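Long-range contact in ATP-binding protein (PDB 5UKV), which probably autophosphorylates on a histidine at the expense of ATP as a two-component sensor kinase, this fragment being its dimerization and histidine phosphotransfer (DHp) domain: residues T27-I32 with S59-L64. The protein carries 1 engineered substitution. Sequence-based numbering, arbitrary orientation.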
loop_
_atom_site.group_PDB
_atom_site.type_symbol
_atom_site.label_atom_id
_atom_site.label_comp_id
_atom_site.label_asym_id
_atom_site.label_seq_id
_atom_site.Cartn_x
_atom_site.Cartn_y
_atom_site.Cartn_z
ATOM N N THR A 27 7.913 1.205 2.624
ATOM C CA THR A 27 8.724 2.196 3.180
ATOM C C THR A 27 7.959 3.460 3.636
ATOM O O THR A 27 8.031 3.792 4.778
ATOM C CB THR A 27 9.836 2.522 2.203
ATOM O OG1 THR A 27 10.496 1.294 1.855
ATOM C CG2 THR A 27 10.788 3.520 2.775
ATOM N N PRO A 28 7.290 4.182 2.749
ATOM C CA PRO A 28 6.433 5.246 3.302
ATOM C C PRO A 28 5.384 4.795 4.396
ATOM O O PRO A 28 5.121 5.522 5.374
ATOM C CB PRO A 28 5.811 5.845 2.054
ATOM C CG PRO A 28 5.816 4.768 1.044
ATOM C CD PRO A 28 7.031 3.982 1.325
ATOM N N LEU A 29 4.826 3.604 4.310
ATOM C CA LEU A 29 3.947 3.144 5.346
ATOM C C LEU A 29 4.521 3.056 6.740
ATOM O O LEU A 29 3.800 3.241 7.757
ATOM C CB LEU A 29 3.457 1.682 5.095
ATOM C CG LEU A 29 2.056 1.405 4.866
ATOM C CD1 LEU A 29 1.724 -0.074 4.537
ATOM C CD2 LEU A 29 1.172 2.083 5.927
ATOM N N THR A 30 5.732 2.505 6.825
ATOM C CA THR A 30 6.461 2.388 8.122
ATOM C C THR A 30 6.731 3.750 8.726
ATOM O O THR A 30 6.573 3.903 9.909
ATOM C CB THR A 30 7.769 1.544 7.930
ATOM O OG1 THR A 30 7.383 0.197 7.627
ATOM C CG2 THR A 30 8.485 1.427 9.272
ATOM N N THR A 31 7.052 4.770 7.935
ATOM C CA THR A 31 6.968 6.144 8.377
ATOM C C THR A 31 5.627 6.663 9.009
ATOM O O THR A 31 5.637 7.207 10.086
ATOM C CB THR A 31 7.426 7.092 7.305
ATOM O OG1 THR A 31 8.816 6.807 7.020
ATOM C CG2 THR A 31 7.430 8.527 7.769
ATOM N N ILE A 32 4.509 6.543 8.272
ATOM C CA ILE A 32 3.245 6.899 8.773
ATOM C C ILE A 32 2.987 6.188 10.106
ATOM O O ILE A 32 2.596 6.810 11.125
ATOM C CB ILE A 32 2.175 6.596 7.730
ATOM C CG1 ILE A 32 2.304 7.449 6.478
ATOM C CG2 ILE A 32 0.821 6.787 8.373
ATOM C CD1 ILE A 32 1.779 6.880 5.161
ATOM N N SER A 59 0.607 10.907 0.307
ATOM C CA SER A 59 0.533 11.368 -1.067
ATOM C C SER A 59 1.544 10.625 -1.933
ATOM O O SER A 59 1.216 10.197 -2.996
ATOM C CB SER A 59 0.617 12.884 -1.207
ATOM O OG SER A 59 1.876 13.311 -0.919
ATOM N N ARG A 60 2.752 10.435 -1.435
ATOM C CA ARG A 60 3.718 9.627 -2.137
ATOM C C ARG A 60 3.133 8.211 -2.409
ATOM O O ARG A 60 3.332 7.669 -3.475
ATOM C CB ARG A 60 5.067 9.473 -1.340
ATOM C CG ARG A 60 6.195 8.660 -1.969
ATOM C CD ARG A 60 7.356 8.309 -0.986
ATOM N NE ARG A 60 7.835 9.520 -0.293
ATOM C CZ ARG A 60 8.543 10.474 -0.868
ATOM N NH1 ARG A 60 8.901 10.360 -2.120
ATOM N NH2 ARG A 60 8.951 11.534 -0.179
HETATM N N MSE A 61 2.555 7.543 -1.430
HETATM C CA MSE A 61 1.995 6.258 -1.710
HETATM C C MSE A 61 0.843 6.303 -2.626
HETATM O O MSE A 61 0.563 5.371 -3.380
HETATM C CB MSE A 61 1.348 5.631 -0.402
HETATM C CG MSE A 61 2.378 5.052 0.448
HETATM SE SE MSE A 61 1.537 4.333 2.149
HETATM C CE MSE A 61 0.941 2.728 1.325
ATOM N N GLY A 62 0.136 7.432 -2.607
ATOM C CA GLY A 62 -0.949 7.562 -3.503
ATOM C C GLY A 62 -0.551 7.498 -4.945
ATOM O O GLY A 62 -1.223 6.895 -5.810
ATOM N N LEU A 63 0.530 8.158 -5.241
ATOM C CA LEU A 63 1.079 8.088 -6.541
ATOM C C LEU A 63 1.614 6.760 -6.900
ATOM O O LEU A 63 1.473 6.347 -8.026
ATOM C CB LEU A 63 2.184 9.096 -6.645
ATOM C CG LEU A 63 1.790 10.566 -6.400
ATOM C CD1 LEU A 63 3.107 11.336 -6.387
ATOM C CD2 LEU A 63 0.893 11.002 -7.512
ATOM N N LEU A 64 2.280 6.065 -5.985
ATOM C CA LEU A 64 2.770 4.722 -6.271
ATOM C C LEU A 64 1.540 3.857 -6.607
ATOM O O LEU A 64 1.554 2.937 -7.462
ATOM C CB LEU A 64 3.538 4.137 -5.039
ATOM C CG LEU A 64 4.896 4.857 -4.826
ATOM C CD1 LEU A 64 5.476 4.701 -3.406
ATOM C CD2 LEU A 64 5.947 4.557 -5.939
#
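Pro28 meets selenomethionine Met61 across two helices that run nearly antiparallel; the axes of residues 27-32 and 59-64 approach to 9.9 Å, their directions 153° apart. The proline ring sits on the second methylene, CG, of that side chain, Pro28 CG to Met61 CG being 3.5 Å, and the same ring corner lies 4.5 Å from Leu64 CD1. Pro28 CB also touches the aliphatic part of Arg60 at CD (4.2 Å), while the charged end of that arginine turns to Glu57 in a salt bridge. With no N-H on Pro28, the helix kinks here. One residue on, Leu29 receives the tip of Met61: CE lies 3.9 Å from Leu29 CG, reached because the chain, extended through chi2, bends at its last torsion (chi3 80°). A turn after Pro28, Ile32 brings CD1 to 4.0 Å from Met61 SE. Met61 therefore reaches between Pro28, Leu29 and Ile32 mainly through apolar side-chain contacts, and no hydrogen bond joins the two segments. Leu29 of the second subunit packs on Met61 as well, and Leu29 here lies against Gly62 of that subunit, so the contact belongs to the interior of the dimeric four-helix bundle, each chain supplying one helical hairpin, that defines the histidine kinase DHp domain.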